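The same site in two structures of superoxide dismutase [Mn/Fe] from Aeropyrum pernix, which probably catalyses the dismutation of superoxide to molecular oxygen and hydrogen peroxide at an iron or manganese centre: PDB 3AK3 (chain A, 1.48 Å), residues Glu126-Gly131 and Asp165-Ala170, and PDB 3AK1 (chain B, 1.57 Å), residues Glu126-Gly131 and Asp165-Ala170. Structure 2 is superposed on structure 1 by the backbone atoms of these residues (RMSD 0.09 Å); each is numbered along its deposited sequence.

Structure 1 (3AK3); sequences EGVGWG and DVWEHA. With FE (Fe (III) ion), chain C.
Trp130 holds CG anti to its own carbonyl carbon (chi1 -55°), which brings one face of the indole against Asp165 CB, 3.8 Å from the centroid of the Trp130 six-membered ring, a CH-pi contact; Asp165, with CG opposite its backbone N (chi1 -173°), carries its carboxylate along the ring toward the iron, stacked on it. The two residues form an antiparallel non-hydrogen-bonded pair where strand 129-136 meets the end of strand 159-165, in the C-terminal domain. Just beyond, Val166 N donates to Gly129 O (2.9 Å), and Asp165 OD1 accepts from Trp167 N at 3.0 Å, closing an Asx turn. The turn holds OD1, while OD2 binds the iron ion at 2.0 Å; His169 NE2 follows at 2.2 Å. His31, His79 and two waters complete the coordination. Trp167 points an edge toward the Trp130 face in an offset edge-to-face pair, planes at 65°, and takes Val128 CG2 over its six-membered ring, 3.6 Å from the centroid. Its NE1 donates to Lys149 O. Glu168 OE2 hydrogen-bonds His169 ND1 of the second subunit, whose Glu168 bonds His169 here, tying a metal ligand to the interface.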
loop_
_atom_site.group_PDB
_atom_site.type_symbol
_atom_site.label_atom_id
_atom_site.label_comp_id
_atom_site.label_asym_id
_atom_site.label_seq_id
_atom_site.Cartn_x
_atom_site.Cartn_y
_atom_site.Cartn_z
ATOM N N GLU A 126 -2.294 8.803 -7.626
ATOM C CA GLU A 126 -2.836 7.593 -8.212
ATOM C C GLU A 126 -3.962 7.033 -7.359
ATOM O O GLU A 126 -3.756 6.643 -6.209
ATOM C CB GLU A 126 -1.739 6.561 -8.390
ATOM C CG GLU A 126 -2.145 5.401 -9.254
ATOM C CD GLU A 126 -0.982 4.497 -9.518
ATOM O OE1 GLU A 126 -0.506 4.456 -10.677
ATOM O OE2 GLU A 126 -0.528 3.857 -8.555
ATOM N N GLY A 127 -5.157 6.981 -7.934
ATOM C CA GLY A 127 -6.348 6.661 -7.168
ATOM C C GLY A 127 -6.716 7.857 -6.319
ATOM O O GLY A 127 -6.563 9.004 -6.747
ATOM N N VAL A 128 -7.166 7.597 -5.098
ATOM C CA VAL A 128 -7.605 8.678 -4.234
ATOM C C VAL A 128 -6.536 9.048 -3.230
ATOM O O VAL A 128 -5.710 8.211 -2.845
ATOM C CB VAL A 128 -8.906 8.339 -3.517
ATOM C CG1 VAL A 128 -10.047 8.207 -4.533
ATOM C CG2 VAL A 128 -8.747 7.070 -2.680
ATOM N N GLY A 129 -6.541 10.306 -2.804
ATOM C CA GLY A 129 -5.510 10.780 -1.916
ATOM C C GLY A 129 -5.513 12.281 -1.766
ATOM O O GLY A 129 -6.557 12.916 -1.922
ATOM N N TRP A 130 -4.337 12.822 -1.470
ATOM C CA TRP A 130 -4.133 14.226 -1.140
ATOM C C TRP A 130 -2.866 14.759 -1.772
ATOM O O TRP A 130 -1.869 14.039 -1.897
ATOM C CB TRP A 130 -3.978 14.410 0.376
ATOM C CG TRP A 130 -5.097 13.859 1.165
ATOM C CD1 TRP A 130 -5.320 12.547 1.468
ATOM C CD2 TRP A 130 -6.163 14.596 1.770
ATOM N NE1 TRP A 130 -6.457 12.415 2.220
ATOM C CE2 TRP A 130 -6.997 13.660 2.426
ATOM C CE3 TRP A 130 -6.498 15.958 1.824
ATOM C CZ2 TRP A 130 -8.144 14.036 3.123
ATOM C CZ3 TRP A 130 -7.632 16.335 2.529
ATOM C CH2 TRP A 130 -8.450 15.376 3.159
ATOM N N GLY A 131 -2.889 16.038 -2.137
ATOM C CA GLY A 131 -1.666 16.785 -2.315
ATOM C C GLY A 131 -1.379 17.513 -1.014
ATOM O O GLY A 131 -2.302 18.043 -0.373
ATOM N N ASP A 165 -7.759 17.725 -0.907
ATOM C CA ASP A 165 -8.385 16.429 -1.026
ATOM C C ASP A 165 -8.672 16.169 -2.488
ATOM O O ASP A 165 -9.420 16.917 -3.126
ATOM C CB ASP A 165 -9.660 16.416 -0.176
ATOM C CG ASP A 165 -10.323 15.058 -0.081
ATOM O OD1 ASP A 165 -9.859 14.048 -0.657
ATOM O OD2 ASP A 165 -11.370 15.016 0.590
ATOM N N VAL A 166 -8.041 15.139 -3.039
ATOM C CA VAL A 166 -8.344 14.713 -4.396
ATOM C C VAL A 166 -8.961 13.315 -4.465
ATOM O O VAL A 166 -8.895 12.638 -5.495
ATOM C CB VAL A 166 -7.132 14.857 -5.363
ATOM C CG1 VAL A 166 -6.792 16.332 -5.582
ATOM C CG2 VAL A 166 -5.908 14.048 -4.873
ATOM N N TRP A 167 -9.591 12.881 -3.372
ATOM C CA TRP A 167 -10.546 11.776 -3.488
ATOM C C TRP A 167 -11.675 12.177 -4.434
ATOM O O TRP A 167 -12.010 13.367 -4.547
ATOM C CB TRP A 167 -11.156 11.434 -2.144
ATOM C CG TRP A 167 -10.254 10.678 -1.179
ATOM C CD1 TRP A 167 -9.049 11.080 -0.668
ATOM C CD2 TRP A 167 -10.551 9.416 -0.573
ATOM N NE1 TRP A 167 -8.563 10.118 0.210
ATOM C CE2 TRP A 167 -9.472 9.095 0.286
ATOM C CE3 TRP A 167 -11.630 8.521 -0.670
ATOM C CZ2 TRP A 167 -9.443 7.913 1.045
ATOM C CZ3 TRP A 167 -11.599 7.342 0.092
ATOM C CH2 TRP A 167 -10.508 7.054 0.931
ATOM N N GLU A 168 -12.258 11.198 -5.109
ATOM C CA GLU A 168 -13.276 11.483 -6.115
ATOM C C GLU A 168 -14.472 12.205 -5.506
ATOM O O GLU A 168 -15.020 13.114 -6.120
ATOM C CB GLU A 168 -13.674 10.214 -6.856
ATOM C CG GLU A 168 -12.497 9.639 -7.647
ATOM C CD GLU A 168 -12.821 8.357 -8.375
ATOM O OE1 GLU A 168 -13.550 7.499 -7.824
ATOM O OE2 GLU A 168 -12.319 8.213 -9.508
ATOM N N HIS A 169 -14.848 11.855 -4.277
ATOM C CA HIS A 169 -15.987 12.522 -3.630
ATOM C C HIS A 169 -15.784 14.024 -3.412
ATOM O O HIS A 169 -16.755 14.756 -3.172
ATOM C CB HIS A 169 -16.323 11.861 -2.296
ATOM C CG HIS A 169 -15.233 11.965 -1.278
ATOM N ND1 HIS A 169 -14.539 10.861 -0.837
ATOM C CD2 HIS A 169 -14.717 13.030 -0.619
ATOM C CE1 HIS A 169 -13.635 11.244 0.050
ATOM N NE2 HIS A 169 -13.731 12.552 0.210
ATOM N N ALA A 170 -14.533 14.484 -3.483
ATOM C CA ALA A 170 -14.205 15.893 -3.265
ATOM C C ALA A 170 -14.599 16.773 -4.451
ATOM O O ALA A 170 -14.704 17.994 -4.312
ATOM C CB ALA A 170 -12.723 16.055 -2.958
HETATM FE FE FE C . -12.460 13.679 1.612
HETATM O O HOH W 1 -10.990 12.232 1.400
HETATM O O HOH W 2 -13.613 12.223 2.891
#

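Structure 2 (3AK1); sequences EGVGWG and DVWEHA.
With chi1 at -54°, Trp130 sets CG anti to its own carbonyl carbon and one face of its indole against Asp165 CB; chi1 of -167° turns CG of Asp165 opposite its backbone N and lays the carboxylate over the ring, stacked on it. Asp165 CB lies 3.9 Å from the centroid of the Trp130 six-membered ring, a CH-pi contact between partners of an antiparallel non-hydrogen-bonded pair. Next along, Val166 N donates to Gly129 O (2.8 Å), and Trp167 N donates to Asp165 OD1 at 2.9 Å, the bond of an Asx turn that holds OD1 of the carboxylate. In this apo form the donor atoms of Asp165, His169 and His79 appear to converge on one point, where no metal is modelled. Trp167 points an edge toward the Trp130 face in an offset edge-to-face pair, planes at 66°. Val128 CG2 sits over the Trp167 six-membered ring, 3.4 Å from the centroid, while NE1 of that indole donates to Lys149 O. Glu168 OE2 hydrogen-bonds His169 ND1 of the second subunit, whose Glu168 bonds His169 here.

What differs
Two metal bonds of these residues in structure 1 have no counterpart in structure 2: Asp165(A) OD2 to the iron ion at 2.0 Å, and His169(A) NE2 to the same ion at 2.2 Å. No ion or ligand is modelled at that place beside Asp165(B) and His169(B). The backbone hydrogen bonds beside the site are kept. Val166(A) N donates to Gly129(A) O at 2.9 Å and Val166(B) N to Gly129(B) O at 2.8 Å. Asp165(A) OD1 accepts from Trp167(A) N, and Asp165(B) OD1 from Trp167(B) N; this backbone bond to the carboxylate is present in both models. The packing side chains keep their places within the error: Val128(A), Trp130(A), Trp167(A) and Glu168(A) match Val128(B), Trp130(B), Trp167(B) and Glu168(B). So do the two ligands, Asp165(A) and His169(A) with Asp165(B) and His169(B), consistent with a site largely preformed on this side. The difference is therefore the ion itself: Asp165(B) and His169(B) lack the positive charge that in structure 1 probably polarises Asp165(A) and His169(A).

Structure 2 (3AK1)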
loop_
_atom_site.group_PDB
_atom_site.type_symbol
_atom_site.label_atom_id
_atom_site.label_comp_id
_atom_site.label_asym_id
_atom_site.label_seq_id
_atom_site.Cartn_x
_atom_site.Cartn_y
_atom_site.Cartn_z
ATOM N N GLU B 126 -2.282 8.811 -7.665
ATOM C CA GLU B 126 -2.801 7.587 -8.258
ATOM C C GLU B 126 -3.892 6.977 -7.368
ATOM O O GLU B 126 -3.638 6.595 -6.219
ATOM C CB GLU B 126 -1.663 6.602 -8.468
ATOM C CG GLU B 126 -2.028 5.426 -9.336
ATOM C CD GLU B 126 -0.843 4.531 -9.602
ATOM O OE1 GLU B 126 -0.337 4.532 -10.746
ATOM O OE2 GLU B 126 -0.404 3.834 -8.656
ATOM N N GLY B 127 -5.107 6.892 -7.906
ATOM C CA GLY B 127 -6.287 6.560 -7.110
ATOM C C GLY B 127 -6.725 7.799 -6.354
ATOM O O GLY B 127 -6.596 8.926 -6.850
ATOM N N VAL B 128 -7.203 7.601 -5.130
ATOM C CA VAL B 128 -7.642 8.707 -4.284
ATOM C C VAL B 128 -6.549 9.080 -3.290
ATOM O O VAL B 128 -5.654 8.291 -3.013
ATOM C CB VAL B 128 -8.956 8.388 -3.529
ATOM C CG1 VAL B 128 -10.153 8.285 -4.495
ATOM C CG2 VAL B 128 -8.808 7.109 -2.673
ATOM N N GLY B 129 -6.606 10.305 -2.784
ATOM C CA GLY B 129 -5.617 10.793 -1.833
ATOM C C GLY B 129 -5.582 12.308 -1.722
ATOM O O GLY B 129 -6.612 12.985 -1.871
ATOM N N TRP B 130 -4.390 12.824 -1.441
ATOM C CA TRP B 130 -4.179 14.244 -1.120
ATOM C C TRP B 130 -2.884 14.766 -1.718
ATOM O O TRP B 130 -1.894 14.032 -1.815
ATOM C CB TRP B 130 -4.059 14.423 0.398
ATOM C CG TRP B 130 -5.189 13.861 1.182
ATOM C CD1 TRP B 130 -5.428 12.546 1.448
ATOM C CD2 TRP B 130 -6.237 14.596 1.810
ATOM N NE1 TRP B 130 -6.563 12.412 2.199
ATOM C CE2 TRP B 130 -7.078 13.656 2.451
ATOM C CE3 TRP B 130 -6.539 15.962 1.913
ATOM C CZ2 TRP B 130 -8.221 14.033 3.164
ATOM C CZ3 TRP B 130 -7.675 16.337 2.635
ATOM C CH2 TRP B 130 -8.501 15.375 3.250
ATOM N N GLY B 131 -2.886 16.043 -2.089
ATOM C CA GLY B 131 -1.655 16.799 -2.304
ATOM C C GLY B 131 -1.364 17.526 -1.008
ATOM O O GLY B 131 -2.262 18.152 -0.420
ATOM N N ASP B 165 -7.764 17.800 -0.945
ATOM C CA ASP B 165 -8.365 16.476 -1.042
ATOM C C ASP B 165 -8.661 16.153 -2.496
ATOM O O ASP B 165 -9.428 16.877 -3.147
ATOM C CB ASP B 165 -9.653 16.457 -0.230
ATOM C CG ASP B 165 -10.188 15.072 -0.004
ATOM O OD1 ASP B 165 -9.903 14.160 -0.802
ATOM O OD2 ASP B 165 -10.927 14.916 0.977
ATOM N N VAL B 166 -8.057 15.090 -3.020
ATOM C CA VAL B 166 -8.366 14.658 -4.398
ATOM C C VAL B 166 -9.006 13.276 -4.494
ATOM O O VAL B 166 -8.968 12.642 -5.544
ATOM C CB VAL B 166 -7.174 14.799 -5.391
ATOM C CG1 VAL B 166 -6.784 16.271 -5.564
ATOM C CG2 VAL B 166 -5.959 13.967 -4.951
ATOM N N TRP B 167 -9.618 12.827 -3.395
ATOM C CA TRP B 167 -10.581 11.734 -3.461
ATOM C C TRP B 167 -11.683 12.169 -4.409
ATOM O O TRP B 167 -12.001 13.357 -4.481
ATOM C CB TRP B 167 -11.181 11.448 -2.087
ATOM C CG TRP B 167 -10.296 10.649 -1.136
ATOM C CD1 TRP B 167 -9.097 11.028 -0.598
ATOM C CD2 TRP B 167 -10.587 9.358 -0.592
ATOM N NE1 TRP B 167 -8.610 10.037 0.230
ATOM C CE2 TRP B 167 -9.510 9.007 0.256
ATOM C CE3 TRP B 167 -11.650 8.451 -0.753
ATOM C CZ2 TRP B 167 -9.469 7.789 0.948
ATOM C CZ3 TRP B 167 -11.607 7.248 -0.058
ATOM C CH2 TRP B 167 -10.522 6.930 0.776
ATOM N N GLU B 168 -12.252 11.220 -5.139
ATOM C CA GLU B 168 -13.244 11.565 -6.159
ATOM C C GLU B 168 -14.471 12.246 -5.547
ATOM O O GLU B 168 -15.084 13.116 -6.177
ATOM C CB GLU B 168 -13.593 10.355 -7.033
ATOM C CG GLU B 168 -12.409 9.884 -7.885
ATOM C CD GLU B 168 -12.712 8.679 -8.757
ATOM O OE1 GLU B 168 -13.405 7.736 -8.305
ATOM O OE2 GLU B 168 -12.232 8.667 -9.906
ATOM N N HIS B 169 -14.805 11.898 -4.306
ATOM C CA HIS B 169 -15.948 12.528 -3.629
ATOM C C HIS B 169 -15.755 14.014 -3.314
ATOM O O HIS B 169 -16.711 14.696 -2.934
ATOM C CB HIS B 169 -16.388 11.755 -2.377
ATOM C CG HIS B 169 -15.362 11.701 -1.284
ATOM N ND1 HIS B 169 -14.818 10.515 -0.850
ATOM C CD2 HIS B 169 -14.794 12.673 -0.529
ATOM C CE1 HIS B 169 -13.965 10.756 0.132
ATOM N NE2 HIS B 169 -13.924 12.058 0.339
ATOM N N ALA B 170 -14.524 14.501 -3.463
ATOM C CA ALA B 170 -14.213 15.912 -3.257
ATOM C C ALA B 170 -14.547 16.789 -4.469
ATOM O O ALA B 170 -14.592 18.018 -4.347
ATOM C CB ALA B 170 -12.740 16.083 -2.862
#